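Local coordinates for protein peroxidase (Cellulomonas bogoriensis 69B4 = DSM 16987, PDB 6QZO) that binds heme b and probably acts as a DyP-type peroxidase, oxidising substrates with hydrogen peroxide, at residues A[150-153]-A[154-158]; A[241-244]-A[245-248]. One frame throughout, in Å; residues are numbered along the deposited sequence.

Contact 1. Residues A[150-153]-A[154-158]; sequences DDRT and TLAHA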
loop_
_atom_site.group_PDB
_atom_site.type_symbol
_atom_site.label_atom_id
_atom_site.label_comp_id
_atom_site.label_asym_id
_atom_site.label_seq_id
_atom_site.Cartn_x
_atom_site.Cartn_y
_atom_site.Cartn_z
ATOM N N ASP A 150 3.057 -2.309 11.471
ATOM C CA ASP A 150 3.574 -0.931 11.284
ATOM C C ASP A 150 4.592 -0.900 10.143
ATOM O O ASP A 150 5.255 0.143 10.002
ATOM C CB ASP A 150 4.200 -0.406 12.580
ATOM C CG ASP A 150 3.208 0.245 13.510
ATOM O OD1 ASP A 150 2.185 0.767 12.996
ATOM O OD2 ASP A 150 3.463 0.228 14.732
ATOM N N ASP A 151 4.718 -1.985 9.374
ATOM C CA ASP A 151 5.679 -2.088 8.243
ATOM C C ASP A 151 5.105 -2.974 7.136
ATOM O O ASP A 151 4.646 -4.067 7.438
ATOM C CB ASP A 151 7.026 -2.637 8.705
ATOM C CG ASP A 151 8.074 -2.549 7.608
ATOM O OD1 ASP A 151 8.131 -3.475 6.774
ATOM O OD2 ASP A 151 8.777 -1.507 7.553
ATOM N N ARG A 152 5.198 -2.517 5.885
ATOM C CA ARG A 152 4.537 -3.115 4.701
ATOM C C ARG A 152 5.310 -4.348 4.220
ATOM O O ARG A 152 4.674 -5.261 3.658
ATOM C CB ARG A 152 4.381 -2.067 3.611
ATOM C CG ARG A 152 3.420 -2.482 2.524
ATOM C CD ARG A 152 1.986 -2.734 2.935
ATOM N NE ARG A 152 1.386 -3.145 1.686
ATOM C CZ ARG A 152 1.444 -4.365 1.122
ATOM N NH1 ARG A 152 2.095 -5.374 1.685
ATOM N NH2 ARG A 152 0.873 -4.543 -0.054
ATOM N N THR A 153 6.620 -4.386 4.405
ATOM C CA THR A 153 7.456 -5.561 4.040
ATOM C C THR A 153 7.148 -6.701 5.013
ATOM O O THR A 153 6.960 -7.828 4.545
ATOM C CB THR A 153 8.945 -5.201 4.004
ATOM O OG1 THR A 153 9.088 -4.177 3.027
ATOM C CG2 THR A 153 9.826 -6.377 3.662
ATOM N N THR A 154 7.099 -6.407 6.316
ATOM C CA THR A 154 6.687 -7.361 7.383
ATOM C C THR A 154 5.319 -7.953 7.034
ATOM O O THR A 154 5.135 -9.183 7.168
ATOM C CB THR A 154 6.636 -6.678 8.755
ATOM O OG1 THR A 154 7.906 -6.079 9.044
ATOM C CG2 THR A 154 6.273 -7.645 9.860
ATOM N N LEU A 155 4.396 -7.099 6.595
ATOM C CA LEU A 155 2.996 -7.489 6.282
ATOM C C LEU A 155 2.987 -8.375 5.033
ATOM O O LEU A 155 2.323 -9.444 5.051
ATOM C CB LEU A 155 2.180 -6.210 6.091
ATOM C CG LEU A 155 0.677 -6.407 5.946
ATOM C CD1 LEU A 155 0.137 -7.001 7.195
ATOM C CD2 LEU A 155 -0.028 -5.087 5.663
ATOM N N ALA A 156 3.696 -7.939 3.985
ATOM C CA ALA A 156 3.814 -8.674 2.707
ATOM C C ALA A 156 4.358 -10.071 3.002
ATOM O O ALA A 156 3.828 -11.057 2.463
ATOM C CB ALA A 156 4.708 -7.935 1.755
ATOM N N HIS A 157 5.389 -10.160 3.836
ATOM C CA HIS A 157 6.019 -11.455 4.193
ATOM C C HIS A 157 5.015 -12.340 4.929
ATOM O O HIS A 157 4.819 -13.483 4.486
ATOM C CB HIS A 157 7.256 -11.277 5.055
ATOM C CG HIS A 157 7.935 -12.577 5.285
ATOM N ND1 HIS A 157 8.353 -13.361 4.238
ATOM C CD2 HIS A 157 8.235 -13.245 6.409
ATOM C CE1 HIS A 157 8.907 -14.456 4.722
ATOM N NE2 HIS A 157 8.843 -14.408 6.049
ATOM N N ALA A 158 4.425 -11.834 6.014
ATOM C CA ALA A 158 3.439 -12.574 6.826
ATOM C C ALA A 158 2.358 -13.158 5.918
ATOM O O ALA A 158 2.073 -14.367 6.012
ATOM C CB ALA A 158 2.841 -11.664 7.858
#
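Asp151 OD1 is gripped from several directions: Thr154 N donates to it at 3.1 Å along a nearly straight line (N-H...O 167°), Thr153 N adds a weak, strongly bent bond at 3.0 Å, and Arg181 of the second subunit closes a salt bridge on the same oxygen. The bond from Thr154 N comes in on the anti lone pair, the one turned away from OD2. Asp151 carries CG anti to its own nitrogen (chi1 -171°), which swings the carboxylate over the first turn, where backbone N-H groups have no earlier carbonyl to bond. This is a classic aspartate N-cap, here at the head of helix 152-165 in the N-terminal ferredoxin-like half of the DyP fold. OD2 accepts from Ser182 N of the second subunit, so the cap also lies in the dimer interface. With an alanine at Asp151, the N-H of Thr154 would probably lose its acceptor and Arg181 of the second subunit its carboxylate mate. Thr154 crosses Asp151 at about a right angle, its OG1 3.6 Å from Asp151 CB while bonding to Val95 O. Behind the cap, regular helical bonds run from Ala156 N to Arg152 O and from His157 N to Thr153 O, each 2.9 Å. The Arg152 side chain, bent at chi2 (62°), turns forward along the helix until NH1 lies 3.7 Å from Ala156 CB, with CD 4.1 Å from Leu155 CD2; His157 reaches away to Asp87 through NE2.

Contact 2. Residues A[241-244]-A[245-248]; sequences DTWD and ELSR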
loop_
_atom_site.group_PDB
_atom_site.type_symbol
_atom_site.label_atom_id
_atom_site.label_comp_id
_atom_site.label_asym_id
_atom_site.label_seq_id
_atom_site.Cartn_x
_atom_site.Cartn_y
_atom_site.Cartn_z
ATOM N N ASP A 241 -15.365 12.256 -6.358
ATOM C CA ASP A 241 -15.689 13.182 -7.478
ATOM C C ASP A 241 -16.942 14.001 -7.139
ATOM O O ASP A 241 -16.872 15.223 -7.314
ATOM C CB ASP A 241 -15.848 12.449 -8.813
ATOM C CG ASP A 241 -14.572 11.830 -9.345
ATOM O OD1 ASP A 241 -13.476 12.257 -8.923
ATOM O OD2 ASP A 241 -14.685 10.923 -10.180
ATOM N N THR A 242 -18.027 13.379 -6.652
ATOM C CA THR A 242 -19.276 14.096 -6.248
ATOM C C THR A 242 -19.083 14.773 -4.876
ATOM O O THR A 242 -19.632 15.882 -4.685
ATOM C CB THR A 242 -20.507 13.182 -6.277
ATOM O OG1 THR A 242 -20.235 12.015 -5.496
ATOM C CG2 THR A 242 -20.900 12.786 -7.688
ATOM N N TRP A 243 -18.324 14.168 -3.962
ATOM C CA TRP A 243 -17.978 14.773 -2.644
ATOM C C TRP A 243 -17.326 16.149 -2.852
ATOM O O TRP A 243 -17.536 17.056 -2.019
ATOM C CB TRP A 243 -17.063 13.806 -1.875
ATOM C CG TRP A 243 -16.664 14.209 -0.485
ATOM C CD1 TRP A 243 -15.389 14.405 -0.049
ATOM C CD2 TRP A 243 -17.511 14.348 0.677
ATOM N NE1 TRP A 243 -15.385 14.676 1.294
ATOM C CE2 TRP A 243 -16.669 14.656 1.764
ATOM C CE3 TRP A 243 -18.884 14.253 0.907
ATOM C CZ2 TRP A 243 -17.153 14.900 3.045
ATOM C CZ3 TRP A 243 -19.369 14.504 2.173
ATOM C CH2 TRP A 243 -18.516 14.820 3.231
ATOM N N ASP A 244 -16.544 16.292 -3.922
ATOM C CA ASP A 244 -15.814 17.542 -4.275
ATOM C C ASP A 244 -16.790 18.673 -4.633
ATOM O O ASP A 244 -16.371 19.839 -4.551
ATOM C CB ASP A 244 -14.804 17.282 -5.391
ATOM C CG ASP A 244 -13.562 16.583 -4.905
ATOM O OD1 ASP A 244 -13.472 16.336 -3.672
ATOM O OD2 ASP A 244 -12.698 16.287 -5.765
ATOM N N GLU A 245 -18.034 18.346 -4.999
ATOM C CA GLU A 245 -19.087 19.332 -5.371
ATOM C C GLU A 245 -19.671 20.003 -4.120
ATOM O O GLU A 245 -20.470 20.947 -4.289
ATOM C CB GLU A 245 -20.199 18.657 -6.176
ATOM C CG GLU A 245 -19.740 18.108 -7.524
ATOM C CD GLU A 245 -20.787 17.272 -8.250
ATOM O OE1 GLU A 245 -21.716 16.746 -7.583
ATOM O OE2 GLU A 245 -20.705 17.199 -9.493
ATOM N N LEU A 246 -19.359 19.521 -2.914
ATOM C CA LEU A 246 -19.934 20.067 -1.640
ATOM C C LEU A 246 -18.997 21.122 -1.061
ATOM O O LEU A 246 -17.791 20.872 -0.982
ATOM C CB LEU A 246 -20.134 18.973 -0.591
ATOM C CG LEU A 246 -21.122 17.851 -0.901
ATOM C CD1 LEU A 246 -21.321 16.977 0.324
ATOM C CD2 LEU A 246 -22.455 18.376 -1.394
ATOM N N SER A 247 -19.551 22.255 -0.636
ATOM C CA SER A 247 -18.882 23.210 0.282
ATOM C C SER A 247 -18.457 22.476 1.555
ATOM O O SER A 247 -19.034 21.420 1.864
ATOM C CB SER A 247 -19.798 24.341 0.633
ATOM O OG SER A 247 -20.797 23.898 1.535
ATOM N N ARG A 248 -17.495 23.050 2.263
ATOM C CA ARG A 248 -17.083 22.650 3.635
ATOM C C ARG A 248 -18.301 22.521 4.561
ATOM O O ARG A 248 -18.368 21.525 5.313
ATOM C CB ARG A 248 -16.133 23.715 4.185
ATOM C CG ARG A 248 -15.213 23.228 5.288
ATOM C CD ARG A 248 -13.836 22.881 4.746
ATOM N NE ARG A 248 -12.942 22.919 5.894
ATOM C CZ ARG A 248 -11.911 22.110 6.092
ATOM N NH1 ARG A 248 -11.545 21.217 5.182
ATOM N NH2 ARG A 248 -11.227 22.227 7.219
#
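Glu245 N donates to Thr242 O at 3.0 Å, and one residue on, Leu246 N reaches Trp243 O at 3.2 Å; the second bond closes a type I beta turn from Trp243 to Leu246, which follows on from the short helix 240-243. Both donors stand well above the planes of the carbonyls they bond, about 60° out for Glu245 N over Thr242 O, as the tight turning of the backbone brings them in over the C=O groups. Two aspartates are tied to the dimer partner: Asp244 makes salt bridges to Lys164 and Arg160 of the second subunit, besides one to Arg251 of its own chain, and Asp241 shares Arg160 of that subunit. Beyond the turn, Ser247 caps helix 248-255 by accepting from Ala250 N. Glu245 lies back over Thr242, CB 3.2 Å from Thr242 O, and its chain, extended beyond CG, carries OE1 to within 4.0 Å of Thr242 CG2. The buried indole of Trp243 has its NE1 bonded to Met197 O and Arg251 engaged in a cation-pi contact; this side chain comes about 7 Å from the heme. Having CG anti to the backbone nitrogen (chi1 -177°) carries its six-membered ring to Leu246, which crosses it at roughly a right angle and packs also on Trp355; Leu246 CD1 comes in obliquely, 3.7 Å from both Trp243 CE3 and Trp243 CZ3.

Contact 1 comes first along the chain, in the N-terminal half of the DyP fold, and contact 2 well after it in the C-terminal half; their centres are 35 Å apart and their nearest atoms about 24 Å. Each lies just past a strand of a different four-stranded antiparallel sheet: residues 150-158 follow strand 143-149, residues 241-248 strand 229-238. The two sheets have the same 2-3-1-4 strand order, the duplicated ferredoxin-like build of DyP peroxidases. Helix 152-165, which contact 1 begins, also carries Arg160 and Lys164, and those of the second subunit bridge to the aspartates of contact 2, so both contacts belong to the dimer interface; contact 2 also lies near the heme.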